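Local coordinates for protein glycoside hydrolase (Streptococcus pneumoniae serotype 4, PDB 6ORH) that probably hydrolyses alpha-linked L-fucose from host-derived glycans, as an alpha-L-fucosidase of glycoside hydrolase family 29, at residues V279-Y282 with F283-G287; P272-L275 with E276-V279; Y183-E186 with K187-T191. The protein carries 2 engineered substitutions. One frame throughout, in Å; residues are numbered along the deposited sequence.

Contact 1: V279-Y282 with F283-G287. With EDO (1,2-ethanediol), chain L.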
ATOM      1  N   VAL A 279       1.954  11.024   9.946  1.00 17.03           N
ATOM      2  CA  VAL A 279       0.559  10.679   9.740  1.00 16.34           C
ATOM      3  C   VAL A 279       0.456   9.492   8.784  1.00 15.57           C
ATOM      4  O   VAL A 279      -0.343   8.592   9.032  1.00 16.35           O
ATOM      5  CB  VAL A 279      -0.272  11.908   9.284  1.00 17.27           C
ATOM      6  CG1 VAL A 279      -1.603  11.477   8.687  1.00 18.09           C
ATOM      7  CG2 VAL A 279      -0.519  12.848  10.462  1.00 18.31           C
ATOM      8  N   GLU A 280       1.275   9.460   7.722  1.00 15.96           N
ATOM      9  CA  GLU A 280       1.275   8.313   6.817  1.00 16.74           C
ATOM     10  C   GLU A 280       1.676   7.045   7.568  1.00 17.19           C
ATOM     11  O   GLU A 280       0.999   6.014   7.435  1.00 16.95           O
ATOM     12  CB  GLU A 280       2.146   8.523   5.575  1.00 18.12           C
ATOM     13  CG  GLU A 280       1.573   9.623   4.675  1.00 18.29           C
ATOM     14  CD  GLU A 280       0.127   9.409   4.288  1.00 18.17           C
ATOM     15  OE1 GLU A 280      -0.716  10.239   4.658  1.00 19.81           O
ATOM     16  OE2 GLU A 280      -0.161   8.377   3.628  1.00 22.12           O
ATOM     17  N   ILE A 281       2.757   7.148   8.365  1.00 14.77           N
ATOM     18  CA  ILE A 281       3.185   6.023   9.191  1.00 14.15           C
ATOM     19  C   ILE A 281       2.028   5.558  10.080  1.00 15.03           C
ATOM     20  O   ILE A 281       1.781   4.352  10.216  1.00 15.21           O
ATOM     21  CB  ILE A 281       4.457   6.415   9.976  1.00 13.64           C
ATOM     22  CG1 ILE A 281       5.655   6.491   9.018  1.00 14.37           C
ATOM     23  CG2 ILE A 281       4.699   5.430  11.124  1.00 13.74           C
ATOM     24  CD1 ILE A 281       6.874   7.227   9.557  1.00 15.48           C
ATOM     25  N   TYR A 282       1.341   6.509  10.734  1.00 13.72           N
ATOM     26  CA  TYR A 282       0.282   6.172  11.668  1.00 13.63           C
ATOM     27  C   TYR A 282      -0.805   5.353  10.967  1.00 14.30           C
ATOM     28  O   TYR A 282      -1.221   4.300  11.469  1.00 14.29           O
ATOM     29  CB  TYR A 282      -0.278   7.462  12.278  1.00 13.35           C
ATOM     30  CG  TYR A 282      -1.322   7.221  13.335  1.00 12.47           C
ATOM     31  CD1 TYR A 282      -0.969   6.740  14.590  1.00 13.30           C
ATOM     32  CD2 TYR A 282      -2.664   7.453  13.081  1.00 13.25           C
ATOM     33  CE1 TYR A 282      -1.933   6.505  15.554  1.00 12.98           C
ATOM     34  CE2 TYR A 282      -3.639   7.255  14.044  1.00 13.45           C
ATOM     35  CZ  TYR A 282      -3.263   6.781  15.291  1.00 12.69           C
ATOM     36  OH  TYR A 282      -4.198   6.596  16.257  1.00 14.69           O
ATOM     37  N   PHE A 283      -1.236   5.807   9.778  1.00 14.47           N
ATOM     38  CA  PHE A 283      -2.309   5.084   9.109  1.00 14.67           C
ATOM     39  C   PHE A 283      -1.869   3.699   8.632  1.00 14.29           C
ATOM     40  O   PHE A 283      -2.742   2.836   8.431  1.00 14.26           O
ATOM     41  CB  PHE A 283      -2.887   5.935   7.967  1.00 15.13           C
ATOM     42  CG  PHE A 283      -3.926   6.912   8.452  1.00 16.36           C
ATOM     43  CD1 PHE A 283      -5.231   6.504   8.701  1.00 15.52           C
ATOM     44  CD2 PHE A 283      -3.599   8.257   8.649  1.00 15.66           C
ATOM     45  CE1 PHE A 283      -6.184   7.393   9.178  1.00 16.46           C
ATOM     46  CE2 PHE A 283      -4.562   9.148   9.108  1.00 15.77           C
ATOM     47  CZ  PHE A 283      -5.852   8.723   9.381  1.00 15.71           C
ATOM     48  N   HIS A 284      -0.562   3.513   8.401  1.00 14.45           N
ATOM     49  CA  HIS A 284      -0.063   2.230   7.895  1.00 15.99           C
ATOM     50  C   HIS A 284       0.443   1.314   9.009  1.00 14.67           C
ATOM     51  O   HIS A 284       0.927   0.210   8.704  1.00 14.72           O
ATOM     52  CB  HIS A 284       1.012   2.447   6.825  1.00 17.67           C
ATOM     53  CG  HIS A 284       0.444   3.025   5.566  1.00 22.02           C
ATOM     54  ND1 HIS A 284       0.394   4.386   5.337  1.00 26.07           N
ATOM     55  CD2 HIS A 284      -0.081   2.445   4.469  1.00 25.17           C
ATOM     56  CE1 HIS A 284      -0.150   4.629   4.162  1.00 25.52           C
ATOM     57  NE2 HIS A 284      -0.453   3.453   3.608  1.00 25.25           N
ATOM     58  N   SER A 285       0.271   1.728  10.285  1.00 13.15           N
ATOM     59  CA  SER A 285       0.735   0.922  11.402  1.00 12.43           C
ATOM     60  C   SER A 285      -0.458   0.713  12.330  1.00 13.54           C
ATOM     61  O   SER A 285      -1.213  -0.249  12.215  1.00 12.11           O
ATOM     62  CB  SER A 285       1.988   1.546  12.082  1.00 13.03           C
ATOM     63  OG  SER A 285       1.713   2.887  12.489  1.00 12.89           O
ATOM     64  N   VAL A 286      -0.756   1.719  13.150  1.00 12.83           N
ATOM     65  CA  VAL A 286      -1.919   1.676  14.022  1.00 12.29           C
ATOM     66  C   VAL A 286      -3.181   1.506  13.173  1.00 12.25           C
ATOM     67  O   VAL A 286      -4.087   0.767  13.566  1.00 13.18           O
ATOM     68  CB  VAL A 286      -1.962   2.955  14.895  1.00 13.29           C
ATOM     69  CG1 VAL A 286      -3.296   3.059  15.622  1.00 13.61           C
ATOM     70  CG2 VAL A 286      -0.805   2.915  15.915  1.00 13.18           C
ATOM     71  N   GLY A 287      -3.234   2.204  12.032  1.00 13.03           N
ATOM     72  CA  GLY A 287      -4.384   2.112  11.135  1.00 12.97           C
ATOM     73  C   GLY A 287      -4.476   0.778  10.383  1.00 13.41           C
ATOM     74  O   GLY A 287      -5.467   0.563   9.696  1.00 14.01           O
TER
HETATM   75  C1  EDO L 512      -2.985  -1.770  17.354  1.00 22.88           C
HETATM   76  O1  EDO L 512      -2.145  -1.227  18.314  1.00 16.65           O
HETATM   77  C2  EDO L 512      -3.602  -0.575  16.775  1.00 22.07           C
HETATM   78  O2  EDO L 512      -4.393  -0.849  15.737  1.00 18.16           O
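His284 turns its ring back along the helix, with chi1 -69° setting CG beside its own backbone N, so that ND1 meets the carbonyl of Glu280. Ser285 holds OG between its backbone N and carbonyl carbon (chi1 56°), from where the hydroxyl bends back to Ile281 O. The His284 bond is short, 2.7 Å from ND1 to Glu280 O, and close to straight at 162°. The oxygen lies near the imidazole plane, but the donor sits above the carbonyl plane. Glu280 O also accepts from His284 N, so one residue grips the same carbonyl twice. The Glu280 side chain runs beside that of His284, its carboxylate plane turned well away from the ring plane, and its OE1 forms a salt bridge with Arg420.

Ser285 OG donates to Ile281 O at 2.7 Å, again from above the carbonyl plane. Tyr282 O is shared by two backbone donors. Gly287 N reaches it at 3.0 Å, in the carbonyl plane, and Ser285 N comes from above it. A 3-10 segment follows at Val286 and Gly287.

Apolar contacts accompany these bonds. Val286 CB makes an off-centre CH-pi contact with the Tyr282 ring, 3.6 Å from CE1, while Val286 CG1 lies near CZ and OH. Tyr282 OH is hydrogen-bonded to Tyr323. Val279 CG1 meets the edge of the Phe283 ring, 3.8 Å from CD2. Arg420 makes a cation-pi contact with Phe283.

The segment lies in the C-terminal part of helix 275-284, in a beta-alpha-beta unit between strands 250-259 and 292-295. A 1,2-ethanediol, probably from the crystallisation liquor, donates to Val286 O. The chemistry implies that the carbonyls of Glu280, Ile281 and Tyr282, in a largely buried stretch, find donors within the same few residues, two of these from side chains.

Contact 2: P272-L275 with E276-V279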
ATOM      1  N   PRO A 272      13.858  15.615  12.325  1.00 18.99           N
ATOM      2  CA  PRO A 272      12.737  14.686  12.481  1.00 18.22           C
ATOM      3  C   PRO A 272      11.830  14.695  11.257  1.00 18.63           C
ATOM      4  O   PRO A 272      11.772  15.679  10.510  1.00 18.93           O
ATOM      5  CB  PRO A 272      11.916  15.232  13.649  1.00 18.23           C
ATOM      6  CG  PRO A 272      12.295  16.717  13.656  1.00 17.82           C
ATOM      7  CD  PRO A 272      13.733  16.790  13.210  1.00 17.57           C
ATOM      8  N   LYS A 273      11.093  13.593  11.092  1.00 16.86           N
ATOM      9  CA  LYS A 273      10.081  13.480  10.058  1.00 17.35           C
ATOM     10  C   LYS A 273       9.046  14.593  10.178  1.00 17.15           C
ATOM     11  O   LYS A 273       8.710  15.070  11.263  1.00 18.76           O
ATOM     12  CB  LYS A 273       9.443  12.089  10.177  1.00 15.82           C
ATOM     13  CG  LYS A 273      10.362  10.990   9.659  1.00 16.59           C
ATOM     14  CD  LYS A 273       9.749   9.606   9.835  1.00 16.50           C
ATOM     15  CE  LYS A 273      10.556   8.460   9.240  1.00 14.70           C
ATOM     16  NZ  LYS A 273      11.948   8.378   9.726  1.00 15.90           N
ATOM     17  N   SER A 274       8.450  14.990   9.042  1.00 17.76           N
ATOM     18  CA  SER A 274       7.344  15.938   9.085  1.00 18.76           C
ATOM     19  C   SER A 274       6.095  15.336   9.735  1.00 17.04           C
ATOM     20  O   SER A 274       5.938  14.099   9.807  1.00 17.88           O
ATOM     21  CB  SER A 274       6.992  16.411   7.679  1.00 19.74           C
ATOM     22  OG  SER A 274       6.498  15.305   6.913  1.00 21.92           O
ATOM     23  N   LEU A 275       5.163  16.207  10.128  1.00 18.06           N
ATOM     24  CA  LEU A 275       3.866  15.734  10.582  1.00 17.81           C
ATOM     25  C   LEU A 275       3.222  14.848   9.510  1.00 19.75           C
ATOM     26  O   LEU A 275       2.683  13.799   9.826  1.00 18.97           O
ATOM     27  CB  LEU A 275       2.952  16.894  10.982  1.00 19.50           C
ATOM     28  CG  LEU A 275       1.563  16.491  11.461  1.00 18.95           C
ATOM     29  CD1 LEU A 275       1.645  15.643  12.731  1.00 21.70           C
ATOM     30  CD2 LEU A 275       0.682  17.719  11.692  1.00 22.93           C
ATOM     31  N   GLU A 276       3.263  15.300   8.248  0.50 20.91           N
ATOM     32  CA  GLU A 276       2.677  14.571   7.131  0.50 20.63           C
ATOM     33  C   GLU A 276       3.230  13.145   7.103  0.50 19.59           C
ATOM     34  O   GLU A 276       2.476  12.178   6.957  0.50 18.40           O
ATOM     35  CB  GLU A 276       2.960  15.287   5.802  0.50 24.02           C
ATOM     36  CG  GLU A 276       2.020  14.877   4.681  0.50 27.19           C
ATOM     37  CD  GLU A 276       1.896  15.891   3.552  0.50 28.16           C
ATOM     38  OE1 GLU A 276       2.063  17.092   3.835  0.50 28.49           O
ATOM     39  OE2 GLU A 276       1.638  15.475   2.400  0.50 29.31           O
ATOM     40  N   GLU A 277       4.551  13.037   7.248  1.00 17.79           N
ATOM     41  CA  GLU A 277       5.224  11.738   7.200  1.00 18.63           C
ATOM     42  C   GLU A 277       4.762  10.871   8.377  1.00 18.03           C
ATOM     43  O   GLU A 277       4.478   9.675   8.199  1.00 15.88           O
ATOM     44  CB  GLU A 277       6.741  11.907   7.155  1.00 18.05           C
ATOM     45  CG  GLU A 277       7.261  12.311   5.778  1.00 21.55           C
ATOM     46  CD  GLU A 277       8.716  12.758   5.775  1.00 23.95           C
ATOM     47  OE1 GLU A 277       9.372  12.669   4.707  1.00 25.78           O
ATOM     48  OE2 GLU A 277       9.210  13.198   6.842  1.00 23.58           O
ATOM     49  N   LEU A 278       4.643  11.467   9.574  1.00 16.38           N
ATOM     50  CA  LEU A 278       4.238  10.653  10.713  1.00 15.63           C
ATOM     51  C   LEU A 278       2.801  10.182  10.562  1.00 16.61           C
ATOM     52  O   LEU A 278       2.443   9.102  11.038  1.00 15.39           O
ATOM     53  CB  LEU A 278       4.428  11.432  12.025  1.00 14.86           C
ATOM     54  CG  LEU A 278       5.879  11.665  12.411  1.00 16.59           C
ATOM     55  CD1 LEU A 278       5.943  12.613  13.618  1.00 16.56           C
ATOM     56  CD2 LEU A 278       6.587  10.346  12.718  1.00 16.58           C
ATOM     57  N   VAL A 279       1.954  11.024   9.946  1.00 17.03           N
ATOM     58  CA  VAL A 279       0.559  10.679   9.740  1.00 16.34           C
ATOM     59  C   VAL A 279       0.456   9.492   8.784  1.00 15.57           C
ATOM     60  O   VAL A 279      -0.343   8.592   9.032  1.00 16.35           O
ATOM     61  CB  VAL A 279      -0.272  11.908   9.284  1.00 17.27           C
ATOM     62  CG1 VAL A 279      -1.603  11.477   8.687  1.00 18.09           C
ATOM     63  CG2 VAL A 279      -0.519  12.848  10.462  1.00 18.31           C
TER
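The backbone passes from an extended course at Lys273 and Ser274 into helical angles at Leu275, and the first regular bonds follow, from Leu278 N to Ser274 O and from Val279 N to Leu275 O, each 2.9 Å. Ser274 and Glu277 carry the side-chain contact. A chi1 of 65° turns Ser274 OG toward the helix start, where it accepts from Glu277 N at 3.0 Å. The return bond runs from Ser274 N to Glu277 OE2, 2.9 Å long with an angle of 155° at the hydrogen. It meets the carboxylate oxygen on its anti side, 27° out of the carboxylate plane.

This reciprocal pair is a capping box, with Ser274 as N-cap of helix 275-284. It occupies two amides at the helix start, Ser274 N and Glu277 N. The negative carboxylate lies by the N-terminal end of the helix, where the helix dipole would probably favour it.

The extended Glu277 chain also passes close to Lys273, the residue before the N-cap. Its OE2 sits 3.3 Å from Lys273 CA and near Lys273 CB, and the two side chains cross at about a right angle. No salt bridge forms between them. Lys273 NZ is carried away, with a bend at its last torsion, to a hydrogen bond with Ser259 O. Lys273 O accepts from Arg311 of helix 306-322.

Further round the turn, Leu275 CD1 lies 4.2 Å from Val279 CG2, a loose apolar contact. Leu278 packs on Arg311, and Val279 on Tyr318 of the same helix.

Contact 3: Y183-E186 with K187-T191. With EDO (1,2-ethanediol), chain F.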
ATOM      1  N   TYR A 183      22.096 -18.655  20.446  1.00 15.56           N
ATOM      2  CA  TYR A 183      21.532 -18.189  21.707  1.00 14.86           C
ATOM      3  C   TYR A 183      20.631 -19.253  22.340  1.00 14.40           C
ATOM      4  O   TYR A 183      19.910 -19.961  21.648  1.00 14.63           O
ATOM      5  CB  TYR A 183      20.716 -16.913  21.456  1.00 14.73           C
ATOM      6  CG  TYR A 183      21.497 -15.809  20.797  1.00 13.76           C
ATOM      7  CD1 TYR A 183      22.680 -15.353  21.365  1.00 14.31           C
ATOM      8  CD2 TYR A 183      21.093 -15.260  19.599  1.00 14.42           C
ATOM      9  CE1 TYR A 183      23.406 -14.341  20.767  1.00 15.22           C
ATOM     10  CE2 TYR A 183      21.807 -14.239  18.985  1.00 14.86           C
ATOM     11  CZ  TYR A 183      22.968 -13.780  19.582  1.00 15.59           C
ATOM     12  OH  TYR A 183      23.679 -12.774  19.014  1.00 15.32           O
ATOM     13  N   GLU A 184      20.668 -19.315  23.673  1.00 14.21           N
ATOM     14  CA  GLU A 184      19.850 -20.238  24.440  1.00 13.95           C
ATOM     15  C   GLU A 184      18.473 -19.608  24.656  1.00 13.80           C
ATOM     16  O   GLU A 184      18.078 -19.354  25.790  1.00 15.49           O
ATOM     17  CB  GLU A 184      20.539 -20.600  25.752  1.00 15.14           C
ATOM     18  CG  GLU A 184      21.781 -21.468  25.543  1.00 17.59           C
ATOM     19  CD  GLU A 184      22.575 -21.694  26.820  1.00 19.76           C
ATOM     20  OE1 GLU A 184      21.965 -21.697  27.915  1.00 20.10           O
ATOM     21  OE2 GLU A 184      23.819 -21.846  26.722  1.00 22.40           O
ATOM     22  N   PHE A 185      17.718 -19.434  23.558  1.00 15.17           N
ATOM     23  CA  PHE A 185      16.473 -18.668  23.605  1.00 14.25           C
ATOM     24  C   PHE A 185      15.491 -19.234  24.639  1.00 14.47           C
ATOM     25  O   PHE A 185      14.919 -18.483  25.430  1.00 15.01           O
ATOM     26  CB  PHE A 185      15.841 -18.657  22.214  1.00 15.24           C
ATOM     27  CG  PHE A 185      16.481 -17.709  21.241  1.00 14.97           C
ATOM     28  CD1 PHE A 185      16.423 -16.339  21.459  1.00 16.71           C
ATOM     29  CD2 PHE A 185      17.053 -18.168  20.056  1.00 16.53           C
ATOM     30  CE1 PHE A 185      16.966 -15.448  20.540  1.00 16.44           C
ATOM     31  CE2 PHE A 185      17.583 -17.278  19.130  1.00 15.85           C
ATOM     32  CZ  PHE A 185      17.523 -15.916  19.369  1.00 16.06           C
ATOM     33  N   GLU A 186      15.289 -20.551  24.649  1.00 16.19           N
ATOM     34  CA  GLU A 186      14.294 -21.124  25.555  1.00 17.66           C
ATOM     35  C   GLU A 186      14.624 -20.839  27.019  1.00 17.05           C
ATOM     36  O   GLU A 186      13.734 -20.550  27.817  1.00 16.56           O
ATOM     37  CB  GLU A 186      14.047 -22.606  25.260  1.00 20.41           C
ATOM     38  CG  GLU A 186      13.307 -22.795  23.956  1.00 24.73           C
ATOM     39  CD  GLU A 186      11.960 -22.089  23.779  1.00 27.96           C
ATOM     40  OE1 GLU A 186      11.232 -21.834  24.796  1.00 28.25           O
ATOM     41  OE2 GLU A 186      11.628 -21.791  22.619  1.00 31.97           O
ATOM     42  N   LYS A 187      15.905 -20.928  27.398  1.00 16.70           N
ATOM     43  CA  LYS A 187      16.315 -20.646  28.757  1.00 16.47           C
ATOM     44  C   LYS A 187      16.071 -19.173  29.067  1.00 16.10           C
ATOM     45  O   LYS A 187      15.570 -18.846  30.136  1.00 15.52           O
ATOM     46  CB  LYS A 187      17.783 -21.042  28.947  1.00 18.85           C
ATOM     47  CG  LYS A 187      18.252 -20.995  30.387  1.00 24.22           C
ATOM     48  CD  LYS A 187      19.598 -21.662  30.557  1.00 25.65           C
ATOM     49  CE  LYS A 187      20.060 -21.643  32.000  1.00 29.16           C
ATOM     50  NZ  LYS A 187      21.452 -22.141  32.081  1.00 27.59           N
ATOM     51  N   TRP A 188      16.357 -18.297  28.094  1.00 14.48           N
ATOM     52  CA  TRP A 188      16.073 -16.880  28.302  1.00 14.63           C
ATOM     53  C   TRP A 188      14.580 -16.647  28.512  1.00 13.64           C
ATOM     54  O   TRP A 188      14.219 -15.892  29.423  1.00 14.35           O
ATOM     55  CB  TRP A 188      16.549 -16.025  27.127  1.00 14.13           C
ATOM     56  CG  TRP A 188      18.018 -16.083  26.837  1.00 14.29           C
ATOM     57  CD1 TRP A 188      19.009 -16.702  27.549  1.00 14.91           C
ATOM     58  CD2 TRP A 188      18.672 -15.392  25.764  1.00 14.55           C
ATOM     59  NE1 TRP A 188      20.237 -16.460  26.968  1.00 14.84           N
ATOM     60  CE2 TRP A 188      20.054 -15.673  25.866  1.00 14.97           C
ATOM     61  CE3 TRP A 188      18.206 -14.570  24.730  1.00 13.88           C
ATOM     62  CZ2 TRP A 188      20.987 -15.129  24.972  1.00 14.43           C
ATOM     63  CZ3 TRP A 188      19.112 -14.071  23.820  1.00 14.40           C
ATOM     64  CH2 TRP A 188      20.481 -14.322  23.978  1.00 13.44           C
ATOM     65  N   PHE A 189      13.742 -17.289  27.690  1.00 13.34           N
ATOM     66  CA  PHE A 189      12.302 -17.044  27.752  1.00 13.95           C
ATOM     67  C   PHE A 189      11.759 -17.560  29.081  1.00 15.80           C
ATOM     68  O   PHE A 189      10.858 -16.943  29.673  1.00 14.79           O
ATOM     69  CB  PHE A 189      11.576 -17.683  26.562  1.00 13.95           C
ATOM     70  CG  PHE A 189      12.019 -17.230  25.190  1.00 13.63           C
ATOM     71  CD1 PHE A 189      12.679 -16.009  25.003  1.00 14.71           C
ATOM     72  CD2 PHE A 189      11.791 -18.053  24.082  1.00 13.76           C
ATOM     73  CE1 PHE A 189      13.043 -15.598  23.721  1.00 14.32           C
ATOM     74  CE2 PHE A 189      12.184 -17.661  22.810  1.00 13.68           C
ATOM     75  CZ  PHE A 189      12.819 -16.439  22.639  1.00 13.30           C
ATOM     76  N   GLU A 190      12.319 -18.684  29.552  0.50 15.72           N
ATOM     77  CA  GLU A 190      11.907 -19.245  30.833  0.50 16.22           C
ATOM     78  C   GLU A 190      12.141 -18.251  31.969  0.50 16.16           C
ATOM     79  O   GLU A 190      11.252 -18.041  32.802  0.50 15.98           O
ATOM     80  CB  GLU A 190      12.664 -20.547  31.099  0.50 17.85           C
ATOM     81  CG  GLU A 190      12.099 -21.739  30.360  0.50 19.83           C
ATOM     82  CD  GLU A 190      12.957 -22.991  30.498  0.50 22.02           C
ATOM     83  OE1 GLU A 190      13.967 -22.935  31.219  0.50 24.95           O
ATOM     84  OE2 GLU A 190      12.631 -24.004  29.870  0.50 23.81           O
ATOM     85  N   THR A 191      13.338 -17.636  31.991  1.00 14.50           N
ATOM     86  CA  THR A 191      13.689 -16.672  33.017  1.00 15.02           C
ATOM     87  C   THR A 191      12.765 -15.453  32.926  1.00 14.82           C
ATOM     88  O   THR A 191      12.367 -14.894  33.949  1.00 15.35           O
ATOM     89  CB  THR A 191      15.174 -16.280  32.955  1.00 15.55           C
ATOM     90  OG1 THR A 191      15.887 -17.348  33.590  1.00 18.78           O
ATOM     91  CG2 THR A 191      15.507 -14.998  33.685  1.00 15.50           C
TER
HETATM   92  C1  EDO F 506       7.798 -19.138  23.263  1.00 43.02           C
HETATM   93  O1  EDO F 506       8.626 -20.033  22.538  1.00 45.73           O
HETATM   94  C2  EDO F 506       7.686 -19.521  24.687  1.00 44.33           C
HETATM   95  O2  EDO F 506       8.787 -20.281  25.197  1.00 42.14           O
HETATM   96  O   HOH W   1      21.362 -18.810  28.771  1.00 17.01           O
HETATM   97  O   HOH W   2      22.926 -23.191  29.830  1.00 32.10           O
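Trp188 lies against Tyr183 and Phe185, while Phe189 lies beside Phe185, one turn further along. Tyr183 CD1 approaches Trp188 CH2 to 3.6 Å, with the rings oblique at 38°. The Phe185 ring meets the six-membered ring of Trp188 at a steeper 71°, and Phe185 CD1 comes nearest to Trp188 CE3. Phe185 and Phe189 run side by side. Their planes are near parallel but slid apart, and the CB of Phe185 sits 3.8 Å from Phe189 CZ. The CB of Tyr183 covers one face of the Phe185 ring, over its centre.

Carbonyl oxygens also meet the flat groups. Phe185 O lies over one face of the Phe189 ring, 3.2 Å from CG, and takes a hydrogen bond from Phe189 N. Glu184 O lies over one face of the indole and accepts from Trp188 N at 3.1 Å.

Charged side chains are linked by water. Glu184 and Lys187 lie alongside each other, but OE1 and NZ stay 4.2 Å apart, beyond a salt bridge. One water donates to Glu184 OE1 and accepts from Lys187 NZ. A second also donates to Glu184 OE1 and takes a weak bond from Trp188 NE1. Glu186 is bent at chi2 (-56°), which brings its carboxylate over toward Phe189, with OE1 near the ring edge. A 1,2-ethanediol donates weakly to that oxygen.

Further out, Tyr146 stacks on Trp188, Tyr134 OH is hydrogen-bonded to Tyr183 OH, and Asn143 OD1 accepts from Glu184 N. These probably fix the cluster and the N-cap residue, Glu184, which is also the centre of an inverse gamma turn. Tyr183, Phe185, Trp188 and Phe189 form an aromatic cluster at the start of helix 185-196, in a beta-alpha-beta unit of the TIM-barrel-type domain.

In the fold
Contacts 1 and 2 lie on one helix, 275-284, and share Val279. Contact 2 lies at its start and contact 1 toward its C-terminal end. They touch where Ile281 CD1 packs on Lys273 CD. Contact 3 starts a different helix, 185-196, with its centre about 33 Å from that of contact 1 and 38 Å from that of contact 2. Contact 1 is buried, and its side-chain donors serve backbone carbonyls. Contacts 2 and 3 are only partly buried. Both begin a helix, but contact 2 does so with a serine-glutamate capping box, whereas contact 3 is marked by aromatic packing and a water-linked charge pair.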